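Local coordinates for protein response regulator aspartate phosphatase H (Bacillus subtilis, PDB 3Q15) that dephosphorylates the sporulation phosphotransferase Spo0F and also acts on the competence regulator ComA, helping to separate competence and sporulation in time, at residues Ile88-Pro91 / Gln92-Leu95; Tyr110-Gln114 / Lys115-Glu119; Ser178-Thr181 / Ile182-Leu185. All coordinates share one frame; numbering follows the deposited sequence.

Interaction 1: residues Ile88-Pro91 / Gln92-Leu95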
loop_
_atom_site.group_PDB
_atom_site.type_symbol
_atom_site.label_atom_id
_atom_site.label_comp_id
_atom_site.label_asym_id
_atom_site.label_seq_id
_atom_site.Cartn_x
_atom_site.Cartn_y
_atom_site.Cartn_z
ATOM N N ILE A 88 -2.792 12.485 -34.811
ATOM C CA ILE A 88 -2.292 11.119 -34.741
ATOM C C ILE A 88 -2.961 10.304 -33.635
ATOM O O ILE A 88 -3.288 9.137 -33.834
ATOM C CB ILE A 88 -0.764 11.101 -34.543
ATOM C CG1 ILE A 88 -0.070 11.709 -35.762
ATOM C CG2 ILE A 88 -0.265 9.684 -34.300
ATOM C CD1 ILE A 88 1.442 11.712 -35.671
ATOM N N GLU A 89 -3.166 10.920 -32.476
ATOM C CA GLU A 89 -3.657 10.201 -31.298
ATOM C C GLU A 89 -5.147 9.852 -31.348
ATOM O O GLU A 89 -5.543 8.741 -30.993
ATOM C CB GLU A 89 -3.357 10.997 -30.027
ATOM C CG GLU A 89 -1.884 11.149 -29.732
ATOM C CD GLU A 89 -1.628 11.886 -28.435
ATOM O OE1 GLU A 89 -0.452 11.969 -28.034
ATOM O OE2 GLU A 89 -2.599 12.381 -27.820
ATOM N N THR A 90 -5.966 10.804 -31.776
ATOM C CA THR A 90 -7.414 10.615 -31.800
ATOM C C THR A 90 -7.845 9.317 -32.490
ATOM O O THR A 90 -8.615 8.545 -31.923
ATOM C CB THR A 90 -8.134 11.821 -32.429
ATOM O OG1 THR A 90 -7.861 12.992 -31.651
ATOM C CG2 THR A 90 -9.639 11.587 -32.471
ATOM N N PRO A 91 -7.347 9.069 -33.712
ATOM C CA PRO A 91 -7.696 7.826 -34.410
ATOM C C PRO A 91 -7.025 6.603 -33.788
ATOM O O PRO A 91 -7.364 5.471 -34.139
ATOM C CB PRO A 91 -7.146 8.050 -35.824
ATOM C CG PRO A 91 -6.900 9.515 -35.929
ATOM C CD PRO A 91 -6.534 9.956 -34.557
ATOM N N GLN A 92 -6.083 6.833 -32.879
ATOM C CA GLN A 92 -5.344 5.742 -32.261
ATOM C C GLN A 92 -5.558 5.692 -30.752
ATOM O O GLN A 92 -4.597 5.652 -29.979
ATOM C CB GLN A 92 -3.854 5.865 -32.579
ATOM C CG GLN A 92 -3.523 5.736 -34.058
ATOM C CD GLN A 92 -3.684 4.317 -34.568
ATOM O OE1 GLN A 92 -3.795 3.374 -33.785
ATOM N NE2 GLN A 92 -3.695 4.157 -35.887
ATOM N N LYS A 93 -6.820 5.687 -30.339
ATOM C CA LYS A 93 -7.167 5.667 -28.919
ATOM C C LYS A 93 -6.563 4.489 -28.159
ATOM O O LYS A 93 -5.914 4.680 -27.131
ATOM C CB LYS A 93 -8.686 5.676 -28.731
ATOM C CG LYS A 93 -9.340 7.010 -29.038
ATOM C CD LYS A 93 -10.836 6.963 -28.763
ATOM C CE LYS A 93 -11.483 8.320 -28.998
ATOM N NZ LYS A 93 -11.273 8.797 -30.394
ATOM N N LYS A 94 -6.791 3.276 -28.655
ATOM C CA LYS A 94 -6.340 2.074 -27.955
ATOM C C LYS A 94 -4.823 1.995 -27.883
ATOM O O LYS A 94 -4.269 1.569 -26.874
ATOM C CB LYS A 94 -6.911 0.809 -28.603
ATOM C CG LYS A 94 -8.424 0.702 -28.503
ATOM C CD LYS A 94 -8.930 -0.629 -29.034
ATOM C CE LYS A 94 -10.440 -0.743 -28.877
ATOM N NZ LYS A 94 -10.967 -2.040 -29.386
ATOM N N LEU A 95 -4.157 2.409 -28.956
ATOM C CA LEU A 95 -2.700 2.413 -29.005
ATOM C C LEU A 95 -2.139 3.426 -28.017
ATOM O O LEU A 95 -1.241 3.121 -27.231
ATOM C CB LEU A 95 -2.217 2.761 -30.413
ATOM C CG LEU A 95 -0.717 3.039 -30.523
ATOM C CD1 LEU A 95 0.086 1.789 -30.183
ATOM C CD2 LEU A 95 -0.356 3.559 -31.906
#
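K93 folds its side chain back along T90, and the two run side by side in the same direction until NZ gives a hydrogen bond to T90 O, 3.1 Å away. The lysine leaves its backbone with CG beside N and stays extended through CD and CE. Its last torsion (chi4 59°) then bends and brings the ammonium to the carbonyl, while T90 CG2 lies 3.8 Å from the same NZ. A lysine suits the site because its methylene chain can pass T90 O, with CG only 3.3 Å from that oxygen, before the charge reaches it.

The contact is the tight corner between helix 81-89 and helix 93-113. Q92, the N-cap residue of the second helix, gives its N-H to E89 O at 2.7 Å; the donor stands above the carbonyl plane and the bond is bent. Q92 sets CG beside its backbone N, 3.4 Å from I88 O, and the kink at chi2 (-72°) then turns CD back toward the carbonyl of P91. The glutamine also packs on L64 of helix 49-67 and on an acidic side chain of another protein in the assembly. P91 fits a place where the helical path breaks, since its nitrogen has no hydrogen to give. The other polar ends turn elsewhere: E89 forms a salt bridge with R24, and T90 OG1 bonds to E86.

Two successive carbonyls are therefore answered by different donors, an amide N-H for E89 and an ammonium for T90. K93 stands in the first turn of helix 93-113, where a positive charge is usually unfavourable, and the T90 carbonyl probably offsets part of that cost.

Interaction 2: residues Tyr110-Gln114 / Lys115-Glu119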
loop_
_atom_site.group_PDB
_atom_site.type_symbol
_atom_site.label_atom_id
_atom_site.label_comp_id
_atom_site.label_asym_id
_atom_site.label_seq_id
_atom_site.Cartn_x
_atom_site.Cartn_y
_atom_site.Cartn_z
ATOM N N TYR A 110 11.023 0.567 -12.810
ATOM C CA TYR A 110 12.367 1.142 -12.766
ATOM C C TYR A 110 12.653 1.755 -11.399
ATOM O O TYR A 110 13.724 1.551 -10.822
ATOM C CB TYR A 110 12.553 2.187 -13.863
ATOM C CG TYR A 110 13.905 2.868 -13.844
ATOM C CD1 TYR A 110 15.029 2.247 -14.378
ATOM C CD2 TYR A 110 14.058 4.136 -13.298
ATOM C CE1 TYR A 110 16.274 2.872 -14.364
ATOM C CE2 TYR A 110 15.296 4.767 -13.278
ATOM C CZ TYR A 110 16.397 4.129 -13.813
ATOM O OH TYR A 110 17.629 4.753 -13.796
ATOM N N GLU A 111 11.689 2.508 -10.882
ATOM C CA GLU A 111 11.814 3.092 -9.558
ATOM C C GLU A 111 11.921 1.990 -8.513
ATOM O O GLU A 111 12.734 2.072 -7.590
ATOM C CB GLU A 111 10.631 4.013 -9.266
ATOM C CG GLU A 111 10.543 5.216 -10.210
ATOM C CD GLU A 111 11.713 6.184 -10.051
ATOM O OE1 GLU A 111 12.418 6.116 -9.022
ATOM O OE2 GLU A 111 11.928 7.019 -10.957
ATOM N N PHE A 112 11.107 0.953 -8.672
ATOM C CA PHE A 112 11.131 -0.191 -7.767
ATOM C C PHE A 112 12.503 -0.858 -7.753
ATOM O O PHE A 112 13.018 -1.211 -6.694
ATOM C CB PHE A 112 10.044 -1.206 -8.153
ATOM C CG PHE A 112 10.134 -2.505 -7.407
ATOM C CD1 PHE A 112 9.563 -2.640 -6.155
ATOM C CD2 PHE A 112 10.785 -3.594 -7.963
ATOM C CE1 PHE A 112 9.642 -3.829 -5.473
ATOM C CE2 PHE A 112 10.866 -4.787 -7.283
ATOM C CZ PHE A 112 10.294 -4.905 -6.036
ATOM N N ASP A 113 13.100 -1.013 -8.931
ATOM C CA ASP A 113 14.399 -1.673 -9.054
ATOM C C ASP A 113 15.554 -0.877 -8.447
ATOM O O ASP A 113 16.595 -1.443 -8.107
ATOM C CB ASP A 113 14.699 -2.002 -10.515
ATOM C CG ASP A 113 13.855 -3.145 -11.033
ATOM O OD1 ASP A 113 13.371 -3.944 -10.201
ATOM O OD2 ASP A 113 13.675 -3.248 -12.267
ATOM N N GLN A 114 15.379 0.434 -8.319
ATOM C CA GLN A 114 16.390 1.252 -7.664
ATOM C C GLN A 114 15.956 1.587 -6.243
ATOM O O GLN A 114 16.494 2.493 -5.614
ATOM C CB GLN A 114 16.695 2.515 -8.471
ATOM C CG GLN A 114 15.584 3.546 -8.515
ATOM C CD GLN A 114 16.000 4.788 -9.286
ATOM O OE1 GLN A 114 17.082 4.828 -9.867
ATOM N NE2 GLN A 114 15.145 5.805 -9.292
ATOM N N LYS A 115 14.969 0.844 -5.755
ATOM C CA LYS A 115 14.494 0.965 -4.382
ATOM C C LYS A 115 13.903 2.334 -4.054
ATOM O O LYS A 115 13.866 2.740 -2.894
ATOM C CB LYS A 115 15.610 0.603 -3.390
ATOM C CG LYS A 115 16.222 -0.773 -3.624
ATOM C CD LYS A 115 17.247 -1.137 -2.554
ATOM C CE LYS A 115 16.575 -1.534 -1.251
ATOM N NZ LYS A 115 15.702 -2.731 -1.425
ATOM N N GLU A 116 13.446 3.047 -5.077
ATOM C CA GLU A 116 12.691 4.274 -4.862
ATOM C C GLU A 116 11.225 3.882 -4.728
ATOM O O GLU A 116 10.445 4.026 -5.670
ATOM C CB GLU A 116 12.885 5.249 -6.024
ATOM C CG GLU A 116 14.279 5.850 -6.120
ATOM C CD GLU A 116 14.525 6.919 -5.076
ATOM O OE1 GLU A 116 13.593 7.216 -4.297
ATOM O OE2 GLU A 116 15.647 7.469 -5.037
ATOM N N TYR A 117 10.859 3.370 -3.558
ATOM C CA TYR A 117 9.562 2.727 -3.385
ATOM C C TYR A 117 8.383 3.693 -3.438
ATOM O O TYR A 117 7.356 3.394 -4.047
ATOM C CB TYR A 117 9.535 1.912 -2.089
ATOM C CG TYR A 117 10.464 0.717 -2.113
ATOM C CD1 TYR A 117 10.727 0.044 -3.298
ATOM C CD2 TYR A 117 11.087 0.274 -0.955
ATOM C CE1 TYR A 117 11.570 -1.042 -3.331
ATOM C CE2 TYR A 117 11.940 -0.813 -0.975
ATOM C CZ TYR A 117 12.176 -1.468 -2.163
ATOM O OH TYR A 117 13.022 -2.549 -2.184
ATOM N N VAL A 118 8.530 4.845 -2.796
ATOM C CA VAL A 118 7.487 5.858 -2.827
ATOM C C VAL A 118 7.209 6.292 -4.269
ATOM O O VAL A 118 6.056 6.334 -4.704
ATOM C CB VAL A 118 7.853 7.062 -1.944
ATOM C CG1 VAL A 118 6.940 8.238 -2.234
ATOM C CG2 VAL A 118 7.785 6.665 -0.468
ATOM N N GLU A 119 8.269 6.588 -5.013
ATOM C CA GLU A 119 8.128 6.900 -6.429
ATOM C C GLU A 119 7.421 5.764 -7.165
ATOM O O GLU A 119 6.486 6.003 -7.926
ATOM C CB GLU A 119 9.493 7.183 -7.068
ATOM C CG GLU A 119 10.201 8.408 -6.498
ATOM C CD GLU A 119 9.394 9.684 -6.672
ATOM O OE1 GLU A 119 8.853 9.897 -7.774
ATOM O OE2 GLU A 119 9.292 10.472 -5.707
HETATM O O HOH W 1 10.330 9.622 -9.944
#
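E111 O accepts the N-H of E116 at 2.8 Å and, more weakly, that of Q114, so one carbonyl gathers the chain as it leaves helix 93-113. With K115 N bonded to F112 O at 3.0 Å, this is a Schellman motif. K115 is its C-prime residue, a non-glycine residue with positive phi (63°). The turn lies within the first predicted TPR repeat and passes the chain to helix 117-128, for which E116 is the N-cap residue.

On one side of the turn the E111 side chain bends at chi2, which carries OE1 to within 3.2 Å of E116 CB. Q114 NE2 donates to the same OE1 at 2.8 Å, approaching from above the carboxylate plane. Q114 can do so because its CG sits between the backbone N and the carbonyl carbon (chi1 69°), and the extended chain beyond then runs across E116 CG. Glutamine fits here: it offers an N-H to a carboxylate and adds no negative charge beside E111, E116 and E119. E111 OE2 pairs with R107 and weakly receives a water, which also donates to E119 OE1 at 2.6 Å; the other oxygen of E119 bonds to Y378. R107 would be expected to offset part of the charge of E111, near which two further acids lie.

On the aromatic side, F112 and Y117 meet obliquely, their ring planes 40° apart and F112 CD1 3.8 Å from Y117 CE1. F112 also meets the ring of H153, and Y117 takes H158 of the second subunit edge-to-face. K115 curls through chi3 and chi4 until NZ donates to Y117 OH at 2.8 Å, while K115 O stands 4.0 Å above the centre of the Y117 ring.

Interaction 3: residues Ser178-Thr181 / Ile182-Leu185. With SO4 (sulfate ion), chain F.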
loop_
_atom_site.group_PDB
_atom_site.type_symbol
_atom_site.label_atom_id
_atom_site.label_comp_id
_atom_site.label_asym_id
_atom_site.label_seq_id
_atom_site.Cartn_x
_atom_site.Cartn_y
_atom_site.Cartn_z
ATOM N N SER A 178 -3.345 -21.970 -15.141
ATOM C CA SER A 178 -3.025 -22.706 -13.920
ATOM C C SER A 178 -1.682 -22.286 -13.330
ATOM O O SER A 178 -1.540 -22.166 -12.113
ATOM C CB SER A 178 -3.043 -24.217 -14.178
ATOM O OG SER A 178 -2.177 -24.568 -15.243
ATOM N N ILE A 179 -0.699 -22.065 -14.195
ATOM C CA ILE A 179 0.621 -21.627 -13.750
ATOM C C ILE A 179 0.534 -20.356 -12.903
ATOM O O ILE A 179 1.069 -20.301 -11.794
ATOM C CB ILE A 179 1.571 -21.390 -14.943
ATOM C CG1 ILE A 179 1.845 -22.706 -15.675
ATOM C CG2 ILE A 179 2.872 -20.755 -14.475
ATOM C CD1 ILE A 179 2.382 -23.805 -14.776
ATOM N N ARG A 180 -0.136 -19.336 -13.430
ATOM C CA ARG A 180 -0.311 -18.084 -12.700
ATOM C C ARG A 180 -1.084 -18.306 -11.408
ATOM O O ARG A 180 -0.881 -17.593 -10.427
ATOM C CB ARG A 180 -1.026 -17.036 -13.561
ATOM C CG ARG A 180 -0.105 -16.223 -14.463
ATOM C CD ARG A 180 0.795 -15.304 -13.650
ATOM N NE ARG A 180 1.494 -14.336 -14.492
ATOM C CZ ARG A 180 2.816 -14.200 -14.549
ATOM N NH1 ARG A 180 3.602 -14.970 -13.808
ATOM N NH2 ARG A 180 3.352 -13.285 -15.345
ATOM N N THR A 181 -1.973 -19.294 -11.418
ATOM C CA THR A 181 -2.786 -19.618 -10.251
ATOM C C THR A 181 -1.909 -20.184 -9.149
ATOM O O THR A 181 -2.043 -19.820 -7.986
ATOM C CB THR A 181 -3.888 -20.643 -10.609
ATOM O OG1 THR A 181 -4.772 -20.073 -11.581
ATOM C CG2 THR A 181 -4.692 -21.031 -9.379
ATOM N N ILE A 182 -1.004 -21.080 -9.528
ATOM C CA ILE A 182 -0.068 -21.666 -8.583
ATOM C C ILE A 182 0.858 -20.594 -8.022
ATOM O O ILE A 182 1.059 -20.511 -6.809
ATOM C CB ILE A 182 0.758 -22.782 -9.237
ATOM C CG1 ILE A 182 -0.149 -23.967 -9.594
ATOM C CG2 ILE A 182 1.880 -23.221 -8.312
ATOM C CD1 ILE A 182 0.534 -25.056 -10.382
ATOM N N GLN A 183 1.406 -19.769 -8.911
ATOM C CA GLN A 183 2.279 -18.671 -8.501
ATOM C C GLN A 183 1.539 -17.711 -7.577
ATOM O O GLN A 183 2.122 -17.165 -6.645
ATOM C CB GLN A 183 2.813 -17.911 -9.720
ATOM C CG GLN A 183 3.744 -18.718 -10.609
ATOM C CD GLN A 183 3.990 -18.055 -11.954
ATOM O OE1 GLN A 183 3.070 -17.517 -12.576
ATOM N NE2 GLN A 183 5.236 -18.086 -12.407
ATOM N N SER A 184 0.251 -17.509 -7.841
ATOM C CA SER A 184 -0.563 -16.623 -7.011
ATOM C C SER A 184 -0.775 -17.221 -5.626
ATOM O O SER A 184 -0.799 -16.502 -4.626
ATOM C CB SER A 184 -1.905 -16.324 -7.679
ATOM O OG SER A 184 -1.721 -15.557 -8.856
ATOM N N LEU A 185 -0.922 -18.538 -5.575
ATOM C CA LEU A 185 -1.060 -19.236 -4.305
ATOM C C LEU A 185 0.226 -19.133 -3.494
ATOM O O LEU A 185 0.186 -18.923 -2.280
ATOM C CB LEU A 185 -1.444 -20.702 -4.536
ATOM C CG LEU A 185 -2.827 -20.913 -5.163
ATOM C CD1 LEU A 185 -3.024 -22.355 -5.620
ATOM C CD2 LEU A 185 -3.925 -20.501 -4.192
HETATM S S SO4 F . 7.010 -14.207 -15.020
HETATM O O1 SO4 F . 6.309 -15.469 -15.241
HETATM O O2 SO4 F . 8.399 -14.344 -15.446
HETATM O O3 SO4 F . 6.368 -13.144 -15.788
HETATM O O4 SO4 F . 6.970 -13.879 -13.597
#
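R180 sends its side chain out round the helix, and Q183 reaches back to meet it. From the arginine CB, which points away from residues 182-185, CG is set beside the backbone N, and the bend at chi2 (-68°) swings the rest of the chain round. CG comes 3.9 Å from Q183 OE1, and CD passes closer to the same oxygen at 3.4 Å. Beyond NE, the guanidinium meets Q183 OE1 at its edge, near its own plane, the amide plane being turned 24° from it. NH1 donates to Q183 OE1 at 2.9 Å, the donor lying above the amide carbonyl plane, and also to O1 of a sulfate ion at 3.1 Å. At the tip NH2 makes a nearly straight bond (170°) to sulfate O3, again at 3.1 Å, and forms a salt bridge with E142. The sulfate, probably from the crystallisation liquor, thus sits at the guanidinium edge, with its sulfur in the plane, and F145 meets R180 in a cation-pi contact. Q183 suits its place because an extended, neutral amide can offer an oxygen to the arginine.

All this rides on the first two turns of helix 178-194, where residues 182-185 begin the third predicted TPR repeat and the ordinary i to i+4 bonds run from I182 N, Q183 N, S184 N and L185 N. R180 O takes a second donor: S184 N at 2.8 Å and S184 OG at 2.7 Å approach it from opposite faces of the carbonyl plane. A small serine can satisfy its buried hydroxyl within its own helix while its side chain packs against L168 and Y171 of helix 157-172. I182 and L185 pack against helix 198-214. T181 turns CG2 to 4.3 Å from L185 CD1, while its OG1 bonds to Y177 O.

How the interactions relate
Interactions 1 and 2 lie near the two ends of helix 93-113, one at the corner where the helix starts and the other at the turn that ends it, their centres about 30 Å apart. Interaction 3 belongs to a different helix, on the opposite side of the chain's centre from interaction 2. Interaction 1 is a surface contact near a partner protein, 35 Å from that centre, and uses a lysine ammonium and a backbone N-H to answer carbonyls at the corner. Interaction 2 is partly buried and divides into an acidic, hydrated side and an aromatic one beside the second subunit. The buried interaction 3 keeps regular helical bonding, with apolar packing and a charged arginine that reaches an ion.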